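Local coordinates for arginine 3rd transport system periplasmic binding protein (Legionella pneumophila subsp. pneumophila str. Philadelphia 1, PDB 3KZG) that probably binds arginine in the periplasm and delivers it to a membrane transporter for uptake into the cell, at residues Q35-R40 and K206-I211; A69-T74 and S194-P199. All blocks are in the same frame, centred on the assembly; numbering follows the deposited sequence.

Interaction 1: residues Q35-R40 and K206-I211; sequences QEICRR and KKINKI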
# COMPACT_ATOMS: atom_id res chain seq x y z
N GLN A 35 -8.38 18.58 16.35
CA GLN A 35 -9.57 17.89 16.84
C GLN A 35 -9.28 16.41 17.07
O GLN A 35 -9.59 15.86 18.12
CB GLN A 35 -10.71 18.05 15.83
CG GLN A 35 -12.05 17.48 16.27
CD GLN A 35 -12.66 18.24 17.43
OE1 GLN A 35 -12.23 18.10 18.58
NE2 GLN A 35 -13.66 19.07 17.13
N GLU A 36 -8.67 15.78 16.07
CA GLU A 36 -8.34 14.36 16.15
C GLU A 36 -7.30 14.06 17.24
O GLU A 36 -7.42 13.06 17.95
CB GLU A 36 -7.84 13.88 14.79
CG GLU A 36 -7.42 12.43 14.72
CD GLU A 36 -8.51 11.47 15.14
OE1 GLU A 36 -9.70 11.83 15.00
OE2 GLU A 36 -8.18 10.36 15.59
N ILE A 37 -6.30 14.92 17.37
CA ILE A 37 -5.27 14.73 18.39
C ILE A 37 -5.88 14.77 19.80
O ILE A 37 -5.48 14.00 20.68
CB ILE A 37 -4.17 15.82 18.28
CG1 ILE A 37 -3.37 15.63 16.99
CG2 ILE A 37 -3.25 15.77 19.49
CD1 ILE A 37 -2.32 16.69 16.74
N CYS A 38 -6.84 15.65 20.00
CA CYS A 38 -7.50 15.77 21.30
C CYS A 38 -8.30 14.53 21.68
O CYS A 38 -8.29 14.13 22.84
CB CYS A 38 -8.40 17.00 21.35
SG CYS A 38 -7.50 18.56 21.45
N ARG A 39 -8.99 13.91 20.73
CA ARG A 39 -9.77 12.72 21.06
C ARG A 39 -8.84 11.58 21.46
O ARG A 39 -9.18 10.75 22.30
CB ARG A 39 -10.68 12.29 19.90
CG ARG A 39 -9.97 11.83 18.65
CD ARG A 39 -10.98 11.37 17.60
NE ARG A 39 -11.56 10.06 17.92
CZ ARG A 39 -10.92 8.91 17.78
NH1 ARG A 39 -9.68 8.89 17.31
NH2 ARG A 39 -11.51 7.77 18.10
N ARG A 40 -7.66 11.55 20.84
CA ARG A 40 -6.67 10.52 21.13
C ARG A 40 -6.07 10.81 22.50
O ARG A 40 -5.59 9.91 23.18
CB ARG A 40 -5.60 10.49 20.04
CG ARG A 40 -6.11 9.89 18.75
CD ARG A 40 -5.12 10.02 17.60
NE ARG A 40 -5.70 9.49 16.37
CZ ARG A 40 -5.43 8.29 15.86
NH1 ARG A 40 -4.58 7.47 16.47
NH2 ARG A 40 -6.04 7.91 14.74
N LYS A 206 5.00 16.05 24.50
CA LYS A 206 5.49 14.69 24.31
C LYS A 206 4.36 13.71 24.04
O LYS A 206 4.51 12.80 23.22
CB LYS A 206 6.31 14.25 25.53
CG LYS A 206 7.71 14.84 25.53
CD LYS A 206 8.52 14.43 26.75
CE LYS A 206 9.89 15.11 26.73
NZ LYS A 206 10.69 14.81 27.94
N LYS A 207 3.23 13.89 24.71
CA LYS A 207 2.08 13.02 24.49
C LYS A 207 1.52 13.27 23.08
O LYS A 207 1.08 12.35 22.39
CB LYS A 207 1.00 13.29 25.56
CG LYS A 207 1.42 12.90 26.98
CD LYS A 207 0.40 13.32 28.05
CE LYS A 207 0.39 14.83 28.25
NZ LYS A 207 -0.43 15.27 29.43
N ILE A 208 1.56 14.53 22.65
CA ILE A 208 1.08 14.88 21.31
C ILE A 208 2.00 14.30 20.23
O ILE A 208 1.54 13.93 19.15
CB ILE A 208 0.97 16.41 21.14
CG1 ILE A 208 -0.16 16.96 22.02
CG2 ILE A 208 0.73 16.78 19.67
CD1 ILE A 208 -0.22 18.47 22.08
N ASN A 209 3.29 14.22 20.52
CA ASN A 209 4.23 13.66 19.55
C ASN A 209 3.92 12.18 19.33
O ASN A 209 3.87 11.72 18.19
CB ASN A 209 5.67 13.86 20.02
CG ASN A 209 6.12 15.31 19.95
OD1 ASN A 209 5.47 16.13 19.30
ND2 ASN A 209 7.22 15.63 20.62
N LYS A 210 3.72 11.44 20.42
CA LYS A 210 3.40 10.03 20.30
C LYS A 210 2.13 9.87 19.47
O LYS A 210 2.08 9.01 18.59
CB LYS A 210 3.22 9.38 21.68
CG LYS A 210 4.52 9.29 22.47
CD LYS A 210 4.47 8.23 23.57
CE LYS A 210 3.53 8.62 24.71
NZ LYS A 210 3.68 7.71 25.88
N ILE A 211 1.12 10.70 19.74
CA ILE A 211 -0.14 10.65 19.01
C ILE A 211 0.08 10.90 17.52
O ILE A 211 -0.52 10.22 16.68
CB ILE A 211 -1.15 11.72 19.53
CG1 ILE A 211 -1.59 11.40 20.96
CG2 ILE A 211 -2.38 11.77 18.63
CD1 ILE A 211 -2.24 10.04 21.11
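Ile211 lays its CG2 methyl against the aliphatic part of Arg40, reaching CD at 3.4 Å, while its CD1 comes to 3.6 Å from Arg40 CB. The two branches of the isoleucine thus bear on the arginine stem at two levels. Arg40 is extended from CG to NE (chi2 173°, chi3 -177°), which keeps its methylenes beside Ile211 and carries the charge past the apolar contact. Arginine suits this border position, greasy along its length and polar at its end.

Ile37 meets Ile208 through their CG2 methyls, 4.1 Å apart, the side chains crossing at about a right angle. Ile37 CG2 also lies 4.2 Å from Ile211 CG2. This is a helix-helix contact within one lobe of a type 2 periplasmic-binding-protein fold: the 35-40 and 206-211 turns of helices 29-40 and 202-217 cross at 106°, their local axes 10.0 Å apart at closest. Branching at CB puts a CG2 methyl close to the backbone on each helix, and these methyls meet between the axes.

At the polar border, Glu36 OE2 gathers two salt bridges. Arg40 NE approaches it at 2.7 Å on the anti lone pair, and Arg39 NH1 comes from the syn side, tilted out of the carboxylate plane. Arg40 NH1 is salt-bridged in addition to Asp218, just past the end of helix 202-217.

Interaction 2: residues A69-T74 and S194-P199; sequences ASMIIT and SIMANP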
# COMPACT_ATOMS: atom_id res chain seq x y z
N ALA A 69 -1.70 27.09 14.04
CA ALA A 69 -2.09 28.01 13.00
C ALA A 69 -0.93 28.10 12.04
O ALA A 69 -0.19 29.08 12.03
CB ALA A 69 -2.37 29.38 13.60
N SER A 70 -0.77 27.05 11.23
CA SER A 70 0.32 26.97 10.27
C SER A 70 1.56 27.64 10.87
O SER A 70 2.19 28.48 10.23
CB SER A 70 -0.07 27.62 8.93
OG SER A 70 -0.33 29.01 9.06
N MSE A 71 1.89 27.27 12.10
CA MSE A 71 3.04 27.85 12.79
C MSE A 71 4.36 27.21 12.40
O MSE A 71 4.62 26.05 12.74
CB MSE A 71 2.86 27.73 14.29
CG MSE A 71 3.83 28.61 15.06
SE MSE A 71 3.52 30.47 14.61
CE MSE A 71 1.78 30.63 15.44
N ILE A 72 5.21 27.97 11.72
CA ILE A 72 6.49 27.45 11.28
C ILE A 72 7.56 27.43 12.37
O ILE A 72 7.85 28.44 13.01
CB ILE A 72 7.04 28.27 10.10
CG1 ILE A 72 6.02 28.28 8.96
CG2 ILE A 72 8.36 27.66 9.62
CD1 ILE A 72 6.39 29.17 7.81
N ILE A 73 8.15 26.25 12.56
CA ILE A 73 9.22 26.09 13.54
C ILE A 73 10.43 26.87 13.07
O ILE A 73 10.98 26.58 12.00
CB ILE A 73 9.65 24.61 13.69
CG1 ILE A 73 8.48 23.75 14.14
CG2 ILE A 73 10.80 24.51 14.69
CD1 ILE A 73 8.85 22.30 14.31
N THR A 74 10.85 27.85 13.86
CA THR A 74 12.03 28.65 13.52
C THR A 74 12.85 28.81 14.79
O THR A 74 12.32 28.72 15.89
CB THR A 74 11.66 30.07 13.02
OG1 THR A 74 11.09 30.82 14.10
CG2 THR A 74 10.66 29.99 11.88
N SER A 194 3.93 23.26 13.01
CA SER A 194 3.83 22.49 14.23
C SER A 194 2.93 23.10 15.29
O SER A 194 2.53 24.26 15.19
CB SER A 194 5.24 22.29 14.81
OG SER A 194 5.20 21.97 16.19
N ILE A 195 2.61 22.31 16.30
CA ILE A 195 1.77 22.75 17.41
C ILE A 195 2.73 23.41 18.41
O ILE A 195 3.72 22.80 18.83
CB ILE A 195 1.03 21.55 18.03
CG1 ILE A 195 0.09 20.96 16.98
CG2 ILE A 195 0.25 21.97 19.26
CD1 ILE A 195 -0.64 19.72 17.43
N MSE A 196 2.45 24.65 18.78
CA MSE A 196 3.30 25.42 19.68
C MSE A 196 2.79 25.49 21.11
O MSE A 196 1.58 25.46 21.37
CB MSE A 196 3.44 26.83 19.11
CG MSE A 196 4.58 27.66 19.66
SE MSE A 196 4.68 29.30 18.64
CE MSE A 196 3.03 30.13 19.29
N ALA A 197 3.72 25.56 22.06
CA ALA A 197 3.34 25.62 23.46
C ALA A 197 4.42 26.31 24.27
O ALA A 197 5.50 26.62 23.74
CB ALA A 197 3.10 24.21 23.99
N ASN A 198 4.13 26.59 25.53
CA ASN A 198 5.10 27.23 26.41
C ASN A 198 6.11 26.16 26.83
O ASN A 198 5.76 24.98 26.93
CB ASN A 198 4.40 27.84 27.63
CG ASN A 198 3.54 29.05 27.26
OD1 ASN A 198 2.33 29.07 27.50
ND2 ASN A 198 4.16 30.06 26.67
N PRO A 199 7.37 26.55 27.08
CA PRO A 199 8.42 25.61 27.49
C PRO A 199 8.08 24.62 28.60
O PRO A 199 8.55 23.47 28.58
CB PRO A 199 9.57 26.53 27.87
CG PRO A 199 9.40 27.67 26.91
CD PRO A 199 7.91 27.92 26.99
O HOH W 1 0.54 25.35 13.37
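Ser194 N donates a hydrogen bond to Met71 O, 2.9 Å long, with an N-H...O angle of 152°. It is the direct hydrogen bond between 69-74 and 194-199. A water supplies a second polar link. It accepts from Ala69 N and from Met71 N, the latter at 2.7 Å, and donates to Ser194 O at 2.9 Å, so one water serves two N-H groups of 69-74 and a carbonyl of 194-199, all three on buried residues. The Ser194 hydroxyl is turned to another partner, Ser84 O; a small polar residue fits here, since its CB can pack while its OG bonds to a neighbouring backbone.

These segments lie in the same lobe of a family 3 solute-binding protein. Residues 69-74 follow strand 66-67, whereas the other segment contains strand 196-197, which pairs antiparallel with strand 82-83. Ser70 N is hydrogen-bonded to Asp30, and Ile73 makes backbone bonds to Glu191 and Gly192, which fix the loop at further points.

Apolar contacts lie close to the backbone bond. Met71 and Met196, both modelled as selenomethionine, run obliquely past each other: Met71 CG touches Met196 SE at 3.7 Å, and their CE methyls are 4.1 Å apart. Met71 starts with CG anti to its backbone N (chi1 -166°) and then folds at chi2 and chi3, which brings the terminal methyl back beside that of Met196. Such flexible, unbranched chains can shape themselves to an irregular interior, here next to Phe83. Ile73 sets its longer arm, CG1-CD1, along Ser194, CG1 and CD1 each lying 3.6 Å from Ser194 CB.

How the interactions relate
The centres of interactions 1 and 2 lie about 15 Å apart, on the same side of the chain's centre, and the two meet directly: Ile195 CD1 sits 3.5 Å from Ile37 CD1 and 4.0 Å from Ile208 CG2. Ile195, whose CB points away from 69-74, packs instead on the helix pair of interaction 1, so the 194-199 segment borders both contacts. Along the chain the order is 35-40, 69-74, 194-199, 206-211, with interaction 2 nested inside the loop closed by interaction 1. A short connection joins strand 196-197 to helix 202-217, the next element. Late segments thus return to complete a lobe begun by early ones, as in two-lobed binding proteins whose chain crosses between lobes and comes back.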